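Local coordinates for protein MoeE5 (Streptomyces viridosporus ATCC 14672, PDB 6KVC) that binds NAD and UDP-sugars and is probably an NAD-dependent UDP-sugar epimerase of the extended short-chain dehydrogenase/reductase type, at residues Gly98-Trp103 against Ile286-Ser291; Val147-Asp152 against Val296-Ser301; Val216-Asp221 against Thr279-Ala284. One frame throughout, in Å; residues are numbered along the deposited sequence. Where two conformers were deposited one is given.

Contact 1: Gly98-Trp103 against Ile286-Ser291; sequences GVRPSW and IGDVRS. With UPG (uridine-5'-diphosphate-glucose), chain C.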
loop_
_atom_site.group_PDB
_atom_site.type_symbol
_atom_site.label_atom_id
_atom_site.label_comp_id
_atom_site.label_asym_id
_atom_site.label_seq_id
_atom_site.Cartn_x
_atom_site.Cartn_y
_atom_site.Cartn_z
ATOM N N GLY A 98 2.942 16.012 1.652
ATOM C CA GLY A 98 2.437 16.433 2.976
ATOM C C GLY A 98 1.602 15.364 3.647
ATOM O O GLY A 98 0.657 14.823 3.058
ATOM N N VAL A 99 1.903 15.107 4.921
ATOM C CA VAL A 99 1.115 14.159 5.699
ATOM C C VAL A 99 -0.341 14.628 5.848
ATOM O O VAL A 99 -1.299 13.867 5.647
ATOM C CB VAL A 99 1.764 13.968 7.088
ATOM C CG1 VAL A 99 0.816 13.230 8.036
ATOM C CG2 VAL A 99 3.119 13.250 6.959
ATOM N N ARG A 100 -0.535 15.866 6.290
ATOM C CA ARG A 100 -1.836 16.251 6.821
ATOM C C ARG A 100 -2.917 16.451 5.749
ATOM O O ARG A 100 -4.071 16.030 5.983
ATOM C CB ARG A 100 -1.623 17.478 7.698
ATOM C CG ARG A 100 -0.927 17.028 8.993
ATOM C CD ARG A 100 -0.441 18.195 9.877
ATOM N NE ARG A 100 0.612 18.973 9.242
ATOM C CZ ARG A 100 1.899 18.634 9.234
ATOM N NH1 ARG A 100 2.294 17.511 9.844
ATOM N NH2 ARG A 100 2.785 19.382 8.597
ATOM N N PRO A 101 -2.615 17.024 4.573
ATOM C CA PRO A 101 -3.656 17.145 3.544
ATOM C C PRO A 101 -4.107 15.814 2.982
ATOM O O PRO A 101 -5.107 15.785 2.268
ATOM C CB PRO A 101 -2.988 17.992 2.446
ATOM C CG PRO A 101 -1.908 18.757 3.149
ATOM C CD PRO A 101 -1.389 17.722 4.156
ATOM N N SER A 102 -3.397 14.716 3.258
ATOM C CA SER A 102 -3.726 13.489 2.554
ATOM C C SER A 102 -5.095 12.944 2.942
ATOM O O SER A 102 -5.662 12.163 2.186
ATOM C CB SER A 102 -2.621 12.415 2.795
ATOM O OG SER A 102 -2.636 12.025 4.179
ATOM N N TRP A 103 -5.631 13.304 4.122
ATOM C CA TRP A 103 -6.966 12.830 4.480
ATOM C C TRP A 103 -8.042 13.424 3.571
ATOM O O TRP A 103 -9.061 12.781 3.330
ATOM C CB TRP A 103 -7.297 13.243 5.917
ATOM C CG TRP A 103 -6.434 12.661 6.993
ATOM C CD1 TRP A 103 -5.483 13.303 7.699
ATOM C CD2 TRP A 103 -6.528 11.345 7.524
ATOM N NE1 TRP A 103 -4.928 12.464 8.668
ATOM C CE2 TRP A 103 -5.586 11.255 8.584
ATOM C CE3 TRP A 103 -7.318 10.226 7.201
ATOM C CZ2 TRP A 103 -5.385 10.084 9.315
ATOM C CZ3 TRP A 103 -7.138 9.039 7.965
ATOM C CH2 TRP A 103 -6.176 8.993 9.012
ATOM N N ILE A 286 -4.634 14.755 13.576
ATOM C CA ILE A 286 -4.738 13.315 13.362
ATOM C C ILE A 286 -3.925 12.928 12.137
ATOM O O ILE A 286 -3.960 13.590 11.094
ATOM C CB ILE A 286 -6.220 12.921 13.254
ATOM C CG1 ILE A 286 -6.894 13.054 14.627
ATOM C CG2 ILE A 286 -6.388 11.513 12.832
ATOM C CD1 ILE A 286 -8.405 12.861 14.594
ATOM N N GLY A 287 -3.139 11.845 12.286
ATOM C CA GLY A 287 -2.240 11.373 11.244
ATOM C C GLY A 287 -0.791 11.677 11.548
ATOM O O GLY A 287 0.100 11.039 10.979
ATOM N N ASP A 288 -0.531 12.664 12.408
ATOM C CA ASP A 288 0.853 12.981 12.781
ATOM C C ASP A 288 1.345 11.943 13.781
ATOM O O ASP A 288 0.748 11.799 14.864
ATOM C CB ASP A 288 0.945 14.366 13.436
ATOM C CG ASP A 288 0.957 15.520 12.435
ATOM O OD1 ASP A 288 1.115 15.327 11.231
ATOM O OD2 ASP A 288 0.836 16.704 12.877
ATOM N N VAL A 289 2.475 11.277 13.481
ATOM C CA VAL A 289 3.002 10.345 14.464
ATOM C C VAL A 289 3.660 11.123 15.606
ATOM O O VAL A 289 4.135 12.264 15.433
ATOM C CB VAL A 289 4.001 9.368 13.825
ATOM C CG1 VAL A 289 3.333 8.671 12.588
ATOM C CG2 VAL A 289 5.203 10.077 13.428
ATOM N N ARG A 290 3.711 10.497 16.779
ATOM C CA ARG A 290 4.256 11.198 17.948
ATOM C C ARG A 290 5.762 11.301 17.934
ATOM O O ARG A 290 6.299 12.284 18.452
ATOM C CB ARG A 290 3.803 10.516 19.238
ATOM C CG ARG A 290 4.240 11.299 20.467
ATOM C CD ARG A 290 4.352 10.494 21.765
ATOM N NE ARG A 290 5.012 11.353 22.746
ATOM C CZ ARG A 290 6.333 11.420 22.918
ATOM N NH1 ARG A 290 6.842 12.264 23.811
ATOM N NH2 ARG A 290 7.141 10.632 22.211
ATOM N N SER A 291 6.470 10.344 17.324
ATOM C CA SER A 291 7.911 10.362 17.416
ATOM C C SER A 291 8.432 9.559 16.240
ATOM O O SER A 291 7.774 8.598 15.820
ATOM C CB SER A 291 8.353 9.740 18.748
ATOM O OG SER A 291 9.763 9.590 18.776
HETATM N N1 UPG C . 4.189 20.905 12.904
HETATM C C2 UPG C . 3.619 21.999 13.701
HETATM N N3 UPG C . 3.210 23.158 12.927
HETATM C C4 UPG C . 3.317 23.287 11.507
HETATM C C5 UPG C . 3.875 22.172 10.709
HETATM C C6 UPG C . 4.294 21.007 11.476
HETATM O O2 UPG C . 3.564 21.918 14.877
HETATM O O4 UPG C . 2.962 24.290 10.953
HETATM C C1C UPG C . 4.629 19.706 13.581
HETATM C C2C UPG C . 4.081 18.558 13.063
HETATM O O2C UPG C . 2.934 18.185 13.863
HETATM C C3C UPG C . 5.278 17.463 13.263
HETATM C C4C UPG C . 6.480 18.160 13.117
HETATM O O4C UPG C . 6.139 19.624 13.240
HETATM O O3C UPG C . 5.208 16.954 14.601
HETATM C C5C UPG C . 7.132 18.051 11.753
HETATM O O5C UPG C . 6.206 18.504 10.769
HETATM P PA UPG C . 6.782 18.678 9.247
HETATM O O1A UPG C . 5.620 19.204 8.467
HETATM O O2A UPG C . 8.093 19.377 9.196
HETATM O O3A UPG C . 7.180 17.156 8.762
HETATM P PB UPG C . 6.280 15.789 8.990
HETATM O O1B UPG C . 4.840 16.054 9.035
HETATM O O2B UPG C . 6.843 14.955 10.095
HETATM O O3B UPG C . 6.548 15.115 7.522
HETATM C "C1'" UPG C . 7.805 15.129 6.930
HETATM C "C2'" UPG C . 7.588 15.056 5.438
HETATM C "C3'" UPG C . 6.802 13.814 5.105
HETATM C "C4'" UPG C . 7.571 12.607 5.583
HETATM C "C5'" UPG C . 7.742 12.736 7.077
HETATM C "C6'" UPG C . 8.443 11.563 7.697
HETATM O "O2'" UPG C . 6.791 16.219 5.081
HETATM O "O3'" UPG C . 6.703 13.732 3.665
HETATM O "O4'" UPG C . 6.816 11.400 5.417
HETATM O "O5'" UPG C . 8.585 13.941 7.310
HETATM O "O6'" UPG C . 9.717 11.527 7.184
#
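Arg100 lays its aliphatic CG and CD alongside the carboxylate of Asp288, each about 3.5 Å from Asp288 OD1, before its guanidinium turns toward the diphosphate of UDP-glucose. The turn comes from a bend at chi3 (-65°), which brings NH1 back to the acid. Arg100 NH1 then forms a salt bridge to Asp288 OD1 at 2.8 Å, leaving at the edge of the guanidinium and almost in its plane. The oxygen is met on its syn side, somewhat out of the carboxylate plane; the two flat groups stand 74° apart. The same nitrogen also reaches UPG O1B at 3.0 Å, while Arg100 NH2 takes UPG O1A at 2.8 Å, so one guanidinium spans both phosphates. Asp288 uses its other oxygen for the sugar: OD2 accepts from the ribose hydroxyl O2C of UPG. The carboxylate thus fixes the rotation of the arginine with one oxygen and holds the nucleotide with the other, and the guanidinium would probably favour the charged form of the acid.

Val99 CG1 lies against Gly287 O and Asp288 OD1. At the far end, Trp103 NE1 donates to Ile286 O over 2.8 Å, the donor standing about 50° out of the carbonyl plane. The indole edge passes close to Gly287 CA, and Trp103 CZ2 rests on Ile286 CG2. Phe174 and Arg177 of the second subunit also pack against the indole, by an edge-to-face and a cation-pi contact respectively. Two loops, one after strand 87-92 of the Rossmann-type part and one from the C-terminal part, meet here at the ribose and diphosphate and form part of the UDP-sugar site.

Contact 2: Val147-Asp152 against Val296-Ser301; sequences VMSEDD and VRQAQS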
loop_
_atom_site.group_PDB
_atom_site.type_symbol
_atom_site.label_atom_id
_atom_site.label_comp_id
_atom_site.label_asym_id
_atom_site.label_seq_id
_atom_site.Cartn_x
_atom_site.Cartn_y
_atom_site.Cartn_z
ATOM N N VAL A 147 13.278 3.105 18.130
ATOM C CA VAL A 147 13.946 2.987 16.844
ATOM C C VAL A 147 13.020 2.269 15.862
ATOM O O VAL A 147 12.405 1.250 16.197
ATOM C CB VAL A 147 15.282 2.261 17.027
ATOM C CG1 VAL A 147 15.814 1.906 15.747
ATOM C CG2 VAL A 147 16.273 3.172 17.743
ATOM N N MET A 148 12.911 2.812 14.654
ATOM C CA MET A 148 12.102 2.240 13.563
ATOM C C MET A 148 13.042 1.511 12.614
ATOM O O MET A 148 13.903 2.130 11.976
ATOM C CB MET A 148 11.351 3.349 12.830
ATOM C CG MET A 148 10.277 4.001 13.678
ATOM S SD MET A 148 9.801 5.610 12.973
ATOM C CE MET A 148 8.237 5.902 13.812
ATOM N N SER A 149 12.886 0.192 12.519
ATOM C CA SER A 149 13.793 -0.643 11.756
ATOM C C SER A 149 13.097 -1.163 10.510
ATOM O O SER A 149 11.869 -1.336 10.507
ATOM C CB SER A 149 14.257 -1.834 12.602
ATOM O OG SER A 149 14.872 -2.787 11.778
ATOM N N GLU A 150 13.907 -1.446 9.490
ATOM C CA GLU A 150 13.355 -1.922 8.227
ATOM C C GLU A 150 12.760 -3.316 8.359
ATOM O O GLU A 150 12.047 -3.740 7.447
ATOM C CB GLU A 150 14.415 -1.912 7.122
ATOM C CG GLU A 150 15.008 -0.504 6.815
ATOM C CD GLU A 150 16.266 -0.193 7.641
ATOM O OE1 GLU A 150 17.047 0.668 7.207
ATOM O OE2 GLU A 150 16.461 -0.793 8.726
ATOM N N ASP A 151 13.010 -4.030 9.462
ATOM C CA ASP A 151 12.268 -5.282 9.632
ATOM C C ASP A 151 10.953 -5.118 10.392
ATOM O O ASP A 151 10.299 -6.132 10.688
ATOM C CB ASP A 151 13.134 -6.369 10.265
ATOM C CG ASP A 151 13.788 -5.941 11.513
ATOM O OD1 ASP A 151 13.492 -4.856 12.040
ATOM O OD2 ASP A 151 14.632 -6.728 11.988
ATOM N N ASP A 152 10.525 -3.890 10.739
ATOM C CA ASP A 152 9.271 -3.710 11.461
ATOM C C ASP A 152 8.116 -3.709 10.481
ATOM O O ASP A 152 8.251 -3.216 9.371
ATOM C CB ASP A 152 9.278 -2.380 12.217
ATOM C CG ASP A 152 10.298 -2.349 13.331
ATOM O OD1 ASP A 152 10.670 -3.416 13.826
ATOM O OD2 ASP A 152 10.698 -1.250 13.727
ATOM N N VAL A 296 19.634 3.375 11.920
ATOM C CA VAL A 296 20.559 3.774 10.867
ATOM C C VAL A 296 21.483 2.640 10.426
ATOM O O VAL A 296 22.356 2.844 9.567
ATOM C CB VAL A 296 21.407 4.960 11.389
ATOM C CG1 VAL A 296 20.499 6.123 11.758
ATOM C CG2 VAL A 296 22.224 4.482 12.580
ATOM N N ARG A 297 21.287 1.430 10.964
ATOM C CA ARG A 297 22.290 0.401 10.749
ATOM C C ARG A 297 22.314 -0.126 9.326
ATOM O O ARG A 297 23.393 -0.314 8.761
ATOM C CB ARG A 297 22.067 -0.738 11.706
ATOM C CG ARG A 297 22.456 -0.346 13.123
ATOM C CD ARG A 297 22.159 -1.460 14.067
ATOM N NE ARG A 297 20.719 -1.655 14.291
ATOM C CZ ARG A 297 20.193 -2.602 15.051
ATOM N NH1 ARG A 297 20.993 -3.491 15.692
ATOM N NH2 ARG A 297 18.861 -2.668 15.178
ATOM N N GLN A 298 21.145 -0.453 8.742
ATOM C CA GLN A 298 21.204 -1.120 7.433
ATOM C C GLN A 298 21.765 -0.202 6.348
ATOM O O GLN A 298 22.490 -0.659 5.453
ATOM C CB GLN A 298 19.807 -1.674 7.067
ATOM C CG GLN A 298 19.375 -2.753 8.027
ATOM C CD GLN A 298 18.076 -3.490 7.634
ATOM O OE1 GLN A 298 17.798 -3.662 6.453
ATOM N NE2 GLN A 298 17.276 -3.899 8.635
ATOM N N ALA A 299 21.445 1.104 6.381
ATOM C CA ALA A 299 22.044 1.963 5.363
ATOM C C ALA A 299 23.550 2.078 5.544
ATOM O O ALA A 299 24.277 2.282 4.565
ATOM C CB ALA A 299 21.409 3.355 5.405
ATOM N N GLN A 300 24.023 1.979 6.782
ATOM C CA GLN A 300 25.475 2.053 6.969
ATOM C C GLN A 300 26.138 0.818 6.373
ATOM O O GLN A 300 27.165 0.921 5.683
ATOM C CB GLN A 300 25.779 2.206 8.469
ATOM C CG GLN A 300 27.228 2.626 8.742
ATOM C CD GLN A 300 28.188 1.458 8.546
ATOM O OE1 GLN A 300 27.838 0.294 8.802
ATOM N NE2 GLN A 300 29.386 1.757 8.018
ATOM N N SER A 301 25.551 -0.352 6.602
ATOM C CA SER A 301 26.191 -1.558 6.080
ATOM C C SER A 301 26.019 -1.688 4.568
ATOM O O SER A 301 26.957 -2.105 3.870
ATOM C CB SER A 301 25.663 -2.783 6.822
ATOM O OG SER A 301 24.302 -2.916 6.667
HETATM O O HOH W 1 19.237 2.145 7.753
HETATM O O HOH W 2 18.698 -0.185 10.067
#
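Glu150, at the second position of a type I beta turn running from Ser149 to Asp152, faces the first turn of the helix that begins at Arg297. Direct contact is made by two side chains that run antiparallel alongside each other. Gln298 CB rests 3.6 Å from Glu150 OE1. In the conformer given, Gln298 is extended and sets its amide beside the Glu150 carboxylate with the planes 31° apart; Glu150 OE2 comes within 3.2 Å of Gln298 NE2, but the angle is too poor for a hydrogen bond.

Polar bridging is left to water. One water lies 2.7 Å from Glu150 OE1 and accepts from Ala299 N; a second lies 2.7 Å from Glu150 OE2 and accepts from Gln298 N. The acid therefore meets the amino end of the helix through solvent, where the helix dipole would probably favour its negative charge. Its bend at chi2 (91°) turns the carboxylate to present both oxygens to that end. Glu150 OE1 also takes a hydrogen bond from Asn253 N, tying the turn to strand 250-254.

Within the turn itself, Asp152 N bonds back to Ser149 O at 2.9 Å. Asp152 returns the grip with its side chain: Ser149 N donates to Asp152 OD2 at 2.9 Å, nearly straight at 172°, approaching from above the carboxylate plane.

Contact 3: Val216-Asp221 against Thr279-Ala284; sequences VEIYGD and TAYGSA. With UPG (uridine-5'-diphosphate-glucose), chain C.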
loop_
_atom_site.group_PDB
_atom_site.type_symbol
_atom_site.label_atom_id
_atom_site.label_comp_id
_atom_site.label_asym_id
_atom_site.label_seq_id
_atom_site.Cartn_x
_atom_site.Cartn_y
_atom_site.Cartn_z
ATOM N N VAL A 216 3.648 30.767 13.468
ATOM C CA VAL A 216 3.539 29.336 13.178
ATOM C C VAL A 216 2.652 28.738 14.259
ATOM O O VAL A 216 2.755 29.117 15.421
ATOM C CB VAL A 216 4.920 28.637 13.133
ATOM C CG1 VAL A 216 5.716 28.713 14.483
ATOM C CG2 VAL A 216 4.748 27.147 12.691
ATOM N N GLU A 217 1.750 27.838 13.880
ATOM C CA GLU A 217 0.987 27.139 14.877
ATOM C C GLU A 217 1.716 25.852 15.225
ATOM O O GLU A 217 2.225 25.182 14.339
ATOM C CB GLU A 217 -0.414 26.821 14.361
ATOM C CG GLU A 217 -1.234 26.181 15.426
ATOM C CD GLU A 217 -2.700 26.188 15.063
ATOM O OE1 GLU A 217 -3.535 26.260 15.996
ATOM O OE2 GLU A 217 -2.986 26.146 13.833
ATOM N N ILE A 218 1.813 25.541 16.518
ATOM C CA ILE A 218 2.335 24.255 16.951
ATOM C C ILE A 218 1.162 23.282 17.099
ATOM O O ILE A 218 0.191 23.563 17.801
ATOM C CB ILE A 218 3.140 24.372 18.252
ATOM C CG1 ILE A 218 4.230 25.443 18.116
ATOM C CG2 ILE A 218 3.665 23.005 18.656
ATOM C CD1 ILE A 218 5.123 25.226 17.051
ATOM N N TYR A 219 1.234 22.154 16.391
ATOM C CA TYR A 219 0.129 21.180 16.322
ATOM C C TYR A 219 0.238 20.195 17.468
ATOM O O TYR A 219 0.749 19.083 17.296
ATOM C CB TYR A 219 0.164 20.414 14.997
ATOM C CG TYR A 219 0.031 21.237 13.771
ATOM C CD1 TYR A 219 -0.716 22.423 13.745
ATOM C CD2 TYR A 219 0.630 20.819 12.571
ATOM C CE1 TYR A 219 -0.848 23.160 12.546
ATOM C CE2 TYR A 219 0.509 21.559 11.392
ATOM C CZ TYR A 219 -0.239 22.714 11.380
ATOM O OH TYR A 219 -0.364 23.428 10.215
ATOM N N GLY A 220 -0.340 20.548 18.617
ATOM C CA GLY A 220 -0.205 19.788 19.843
ATOM C C GLY A 220 0.649 20.555 20.834
ATOM O O GLY A 220 0.822 21.767 20.721
ATOM N N ASP A 221 1.237 19.820 21.787
ATOM C CA ASP A 221 1.978 20.508 22.849
ATOM C C ASP A 221 3.462 20.671 22.559
ATOM O O ASP A 221 4.201 21.159 23.428
ATOM C CB ASP A 221 1.763 19.815 24.207
ATOM C CG ASP A 221 2.312 18.422 24.271
ATOM O OD1 ASP A 221 3.041 17.967 23.358
ATOM O OD2 ASP A 221 2.018 17.749 25.285
ATOM N N THR A 279 4.988 31.934 17.972
ATOM C CA THR A 279 4.314 30.642 18.016
ATOM C C THR A 279 2.946 30.769 18.654
ATOM O O THR A 279 2.675 31.680 19.447
ATOM C CB THR A 279 5.128 29.619 18.804
ATOM O OG1 THR A 279 5.312 30.095 20.151
ATOM C CG2 THR A 279 6.489 29.388 18.143
ATOM N N ALA A 280 2.086 29.816 18.316
ATOM C CA ALA A 280 0.793 29.667 18.982
ATOM C C ALA A 280 0.504 28.179 19.075
ATOM O O ALA A 280 0.529 27.495 18.054
ATOM C CB ALA A 280 -0.305 30.393 18.205
ATOM N N TYR A 281 0.243 27.676 20.277
ATOM C CA TYR A 281 -0.025 26.255 20.445
ATOM C C TYR A 281 -1.471 25.937 20.107
ATOM O O TYR A 281 -2.391 26.613 20.577
ATOM C CB TYR A 281 0.297 25.816 21.864
ATOM C CG TYR A 281 1.772 25.674 22.054
ATOM C CD1 TYR A 281 2.565 26.793 22.315
ATOM C CD2 TYR A 281 2.395 24.433 21.903
ATOM C CE1 TYR A 281 3.942 26.679 22.458
ATOM C CE2 TYR A 281 3.764 24.299 22.064
ATOM C CZ TYR A 281 4.532 25.427 22.342
ATOM O OH TYR A 281 5.889 25.314 22.479
ATOM N N GLY A 282 -1.676 24.888 19.301
ATOM C CA GLY A 282 -3.024 24.440 18.984
ATOM C C GLY A 282 -3.144 22.924 19.077
ATOM O O GLY A 282 -2.377 22.282 19.796
ATOM N N SER A 283 -4.137 22.361 18.409
ATOM C CA SER A 283 -4.492 20.962 18.626
ATOM C C SER A 283 -3.641 20.064 17.738
ATOM O O SER A 283 -3.274 20.448 16.635
ATOM C CB SER A 283 -5.978 20.735 18.348
ATOM O OG SER A 283 -6.340 21.297 17.084
ATOM N N ALA A 284 -3.291 18.891 18.271
ATOM C CA ALA A 284 -2.632 17.873 17.465
ATOM C C ALA A 284 -3.488 17.536 16.255
ATOM O O ALA A 284 -4.726 17.531 16.309
ATOM C CB ALA A 284 -2.375 16.623 18.318
HETATM N N1 UPG C . 4.189 20.905 12.904
HETATM C C2 UPG C . 3.619 21.999 13.701
HETATM N N3 UPG C . 3.210 23.158 12.927
HETATM C C4 UPG C . 3.317 23.287 11.507
HETATM C C5 UPG C . 3.875 22.172 10.709
HETATM C C6 UPG C . 4.294 21.007 11.476
HETATM O O2 UPG C . 3.564 21.918 14.877
HETATM O O4 UPG C . 2.962 24.290 10.953
HETATM C C1C UPG C . 4.629 19.706 13.581
HETATM C C2C UPG C . 4.081 18.558 13.063
HETATM O O2C UPG C . 2.934 18.185 13.863
HETATM C C3C UPG C . 5.278 17.463 13.263
HETATM C C4C UPG C . 6.480 18.160 13.117
HETATM O O4C UPG C . 6.139 19.624 13.240
HETATM O O3C UPG C . 5.208 16.954 14.601
HETATM C C5C UPG C . 7.132 18.051 11.753
HETATM O O5C UPG C . 6.206 18.504 10.769
HETATM P PA UPG C . 6.782 18.678 9.247
HETATM O O1A UPG C . 5.620 19.204 8.467
HETATM O O2A UPG C . 8.093 19.377 9.196
HETATM O O3A UPG C . 7.180 17.156 8.762
HETATM P PB UPG C . 6.280 15.789 8.990
HETATM O O1B UPG C . 4.840 16.054 9.035
HETATM O O2B UPG C . 6.843 14.955 10.095
HETATM O O3B UPG C . 6.548 15.115 7.522
HETATM C "C1'" UPG C . 7.805 15.129 6.930
HETATM C "C2'" UPG C . 7.588 15.056 5.438
HETATM C "C3'" UPG C . 6.802 13.814 5.105
HETATM C "C4'" UPG C . 7.571 12.607 5.583
HETATM C "C5'" UPG C . 7.742 12.736 7.077
HETATM C "C6'" UPG C . 8.443 11.563 7.697
HETATM O "O2'" UPG C . 6.791 16.219 5.081
HETATM O "O3'" UPG C . 6.703 13.732 3.665
HETATM O "O4'" UPG C . 6.816 11.400 5.417
HETATM O "O5'" UPG C . 8.585 13.941 7.310
HETATM O "O6'" UPG C . 9.717 11.527 7.184
HETATM O O HOH W 3 -4.903 24.196 16.015
#
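The Tyr219 ring carries the uracil of UDP-glucose over one face, with UPG N3 standing 3.4 Å above the ring plane and displaced from the ring centre; Glu217 OE2 lies at the ring's edge. The Tyr281 ring, on the reverse side of the two-stranded sheet, takes Ile218 on one face in a CH-pi contact, Ile218 CB lying 4.1 Å from the ring centroid in the conformer given. Gly220 O meets that ring at its edge, 3.3 Å from Tyr281 CD2. A chi1 of -77° sets the ring alongside Ile218, whose CG2 in this conformer touches Tyr281 CE2.

Between these rings the backbones run parallel, their axes 31° apart, and Ile218 uses both its N-H and its C=O, donating to Ala280 O (2.8 Å) and accepting from Gly282 N (2.7 Å). Gly282 faces Tyr219 across the pair, and Glu217 OE1 lies 3.5 Å from Gly282 CA; a water that accepts from Ser283 N also sits near Glu217 OE1.

Strand 216-219 turns its other backbone edge to the base. UPG N3 donates to Glu217 O at 2.7 Å and Tyr219 N gives its hydrogen to UPG O2 at 2.8 Å, both close to straight. Reading a uracil's imide edge with strand backbone while a tyrosine ring lies against the base makes this the base-binding part of the UDP-sugar site.

From the N terminus, the chain first supplies 98-103, after strand 87-92, and then 147-152, after strand 131-137. Contact 3 is the first to close, when 279-284 returns beside 216-221; its loop lies within those of both other contacts. Next 286-291 comes back to 98-103 and closes contact 1, and 296-301 reaches 147-152 to close contact 2, so these two loops cross. Contacts 1 and 3 share UDP-glucose and meet directly where Arg100 NE packs 3.4 Å from Tyr219 CE2. Contact 2 ties helix 297-303 to the Rossmann-type part, touching contact 1 through Met148 and Ser291 but staying about 16 Å from contact 3 at the nearest atoms.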